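Local structure of uncharacterized protein (Borrelia turicatae, 5VJ4) at residues E100-P105 and K122-I127. The protein is of unknown function but is probably a surface lipoprotein of a relapsing fever spirochete, possibly lipid-binding, whose gene is differentially regulated during tick-mammal transmission. Numbering follows the deposited sequence.
Sequences ETVIDP and KAISYI. With SO4 (sulfate ion), chain C.
Lys122 and Ser125, one turn apart on helix 118-128, form the ledge on which the extended chain Glu100-Val102 lies just before helix 105-114. The CB of Ser125 is directed toward that chain and sits 3.5 Å from Thr101 CA. So small a side chain suits the place, because it lets the backbone itself come close to the helix. With chi1 at 166°, OG stands anti to its own backbone N and lies alongside the main chain of Thr101 without bonding across the contact.

Lys122 works through its methylenes. Its CG lies 3.3 Å from Glu100 O and 4.0 Å from Thr101 CB, so the aliphatic stem lies against both. Beyond CG the chain runs extended and carries NZ past the contact to a hydrogen bond with Leu95 O, which ties the same lysine to an earlier part of the N-terminal segment. Glu100 comes closest through that carbonyl O; its carboxylate OE1 stands 4.4 Å from Ser125 OG, beyond hydrogen-bonding distance, and makes no salt bridge with Lys122.

Deeper in, Val102 CG2 meets Ile124 CG2 at 4.3 Å. Val102 also packs on Leu107, Ile108 and Leu111, and Ile124 on Ile136 and Leu140, so these branched side chains join the loop to apolar side chains of helices 105-114 and 133-141.

Past the contact, a sulfate, probably from the crystallisation liquor, accepts hydrogen bonds through O2 from Ile103 N (3.0 Å) and Asp104 N (3.1 Å); Gln128 NE2 also donates to the sulfate. With no hydrogen bond between the two segments, their direct association rests on van der Waals packing of backbone against short or aliphatic side-chain parts.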
loop_
_atom_site.group_PDB
_atom_site.type_symbol
_atom_site.label_atom_id
_atom_site.label_comp_id
_atom_site.label_asym_id
_atom_site.label_seq_id
_atom_site.Cartn_x
_atom_site.Cartn_y
_atom_site.Cartn_z
ATOM N N GLU A 100 23.684 -12.199 14.213
ATOM C CA GLU A 100 22.533 -11.937 15.072
ATOM C C GLU A 100 21.689 -13.169 15.231
ATOM O O GLU A 100 21.292 -13.800 14.248
ATOM C CB GLU A 100 21.655 -10.817 14.533
ATOM C CG GLU A 100 21.786 -9.507 15.289
ATOM C CD GLU A 100 20.567 -8.619 15.125
ATOM O OE1 GLU A 100 19.434 -9.158 15.025
ATOM O OE2 GLU A 100 20.748 -7.378 15.101
ATOM N N THR A 101 21.405 -13.488 16.490
ATOM C CA THR A 101 20.823 -14.767 16.889
ATOM C C THR A 101 20.086 -14.592 18.206
ATOM O O THR A 101 20.134 -13.513 18.807
ATOM C CB THR A 101 21.930 -15.835 17.038
ATOM O OG1 THR A 101 21.402 -17.016 17.663
ATOM C CG2 THR A 101 23.095 -15.262 17.844
ATOM N N VAL A 102 19.422 -15.650 18.654
ATOM C CA VAL A 102 18.687 -15.624 19.910
ATOM C C VAL A 102 19.585 -15.264 21.099
ATOM O O VAL A 102 20.707 -15.768 21.196
ATOM C CB VAL A 102 18.025 -16.986 20.170
ATOM C CG1 VAL A 102 17.097 -16.896 21.355
ATOM C CG2 VAL A 102 17.212 -17.402 18.970
ATOM N N ILE A 103 19.097 -14.390 21.980
ATOM C CA ILE A 103 19.802 -14.111 23.224
ATOM C C ILE A 103 19.132 -14.777 24.395
ATOM O O ILE A 103 19.813 -15.356 25.237
ATOM C CB ILE A 103 19.931 -12.616 23.534
ATOM C CG1 ILE A 103 20.877 -11.922 22.539
ATOM C CG2 ILE A 103 20.443 -12.393 24.947
ATOM C CD1 ILE A 103 22.132 -12.689 22.241
ATOM N N ASP A 104 17.813 -14.664 24.459
ATOM C CA ASP A 104 17.038 -15.226 25.565
ATOM C C ASP A 104 17.372 -16.673 25.852
ATOM O O ASP A 104 17.145 -17.545 25.021
ATOM C CB ASP A 104 15.551 -15.101 25.327
ATOM C CG ASP A 104 14.737 -15.674 26.455
ATOM O OD1 ASP A 104 15.192 -15.624 27.618
ATOM O OD2 ASP A 104 13.633 -16.189 26.195
ATOM N N PRO A 105 17.908 -16.916 27.048
ATOM C CA PRO A 105 18.452 -18.195 27.494
ATOM C C PRO A 105 17.435 -19.313 27.591
ATOM O O PRO A 105 17.789 -20.415 27.214
ATOM C CB PRO A 105 19.067 -17.871 28.846
ATOM C CG PRO A 105 19.307 -16.402 28.801
ATOM C CD PRO A 105 18.158 -15.850 28.021
ATOM N N LYS A 122 20.102 -18.599 14.336
ATOM C CA LYS A 122 20.144 -17.353 13.582
ATOM C C LYS A 122 18.841 -17.147 12.775
ATOM O O LYS A 122 18.354 -16.022 12.669
ATOM C CB LYS A 122 21.350 -17.350 12.655
ATOM C CG LYS A 122 22.586 -16.682 13.202
ATOM C CD LYS A 122 23.811 -16.992 12.352
ATOM C CE LYS A 122 24.889 -15.945 12.574
ATOM N NZ LYS A 122 26.097 -16.250 11.771
ATOM N N ALA A 123 18.293 -18.237 12.230
ATOM C CA ALA A 123 17.046 -18.203 11.480
ATOM C C ALA A 123 15.884 -17.813 12.370
ATOM O O ALA A 123 15.139 -16.881 12.062
ATOM C CB ALA A 123 16.774 -19.545 10.799
ATOM N N ILE A 124 15.723 -18.535 13.469
ATOM C CA ILE A 124 14.689 -18.213 14.443
ATOM C C ILE A 124 14.774 -16.733 14.851
ATOM O O ILE A 124 13.770 -16.043 14.880
ATOM C CB ILE A 124 14.756 -19.156 15.650
ATOM C CG1 ILE A 124 14.388 -20.573 15.205
ATOM C CG2 ILE A 124 13.805 -18.714 16.731
ATOM C CD1 ILE A 124 12.912 -20.829 15.009
ATOM N N SER A 125 15.975 -16.228 15.086
ATOM C CA SER A 125 16.101 -14.835 15.409
ATOM C C SER A 125 15.586 -13.952 14.273
ATOM O O SER A 125 14.934 -12.930 14.513
ATOM C CB SER A 125 17.527 -14.480 15.740
ATOM O OG SER A 125 17.655 -13.069 15.726
ATOM N N TYR A 126 15.869 -14.358 13.044
ATOM C CA TYR A 126 15.383 -13.642 11.862
ATOM C C TYR A 126 13.846 -13.569 11.784
ATOM O O TYR A 126 13.303 -12.473 11.886
ATOM C CB TYR A 126 15.950 -14.284 10.621
ATOM C CG TYR A 126 15.561 -13.634 9.336
ATOM C CD1 TYR A 126 16.179 -12.449 8.921
ATOM C CD2 TYR A 126 14.617 -14.245 8.481
ATOM C CE1 TYR A 126 15.844 -11.869 7.702
ATOM C CE2 TYR A 126 14.283 -13.684 7.258
ATOM C CZ TYR A 126 14.884 -12.490 6.883
ATOM O OH TYR A 126 14.522 -11.917 5.696
ATOM N N ILE A 127 13.150 -14.704 11.637
ATOM C CA ILE A 127 11.702 -14.641 11.574
ATOM C C ILE A 127 11.067 -14.116 12.847
ATOM O O ILE A 127 9.872 -13.836 12.870
ATOM C CB ILE A 127 11.032 -15.954 11.182
ATOM C CG1 ILE A 127 11.359 -17.040 12.193
ATOM C CG2 ILE A 127 11.434 -16.325 9.774
ATOM C CD1 ILE A 127 10.567 -18.305 11.950
HETATM S S SO4 C . 16.070 -12.026 22.214
HETATM O O1 SO4 C . 15.046 -11.537 21.269
HETATM O O2 SO4 C . 16.262 -13.478 22.019
HETATM O O3 SO4 C . 17.341 -11.390 21.874
HETATM O O4 SO4 C . 15.651 -11.723 23.615
#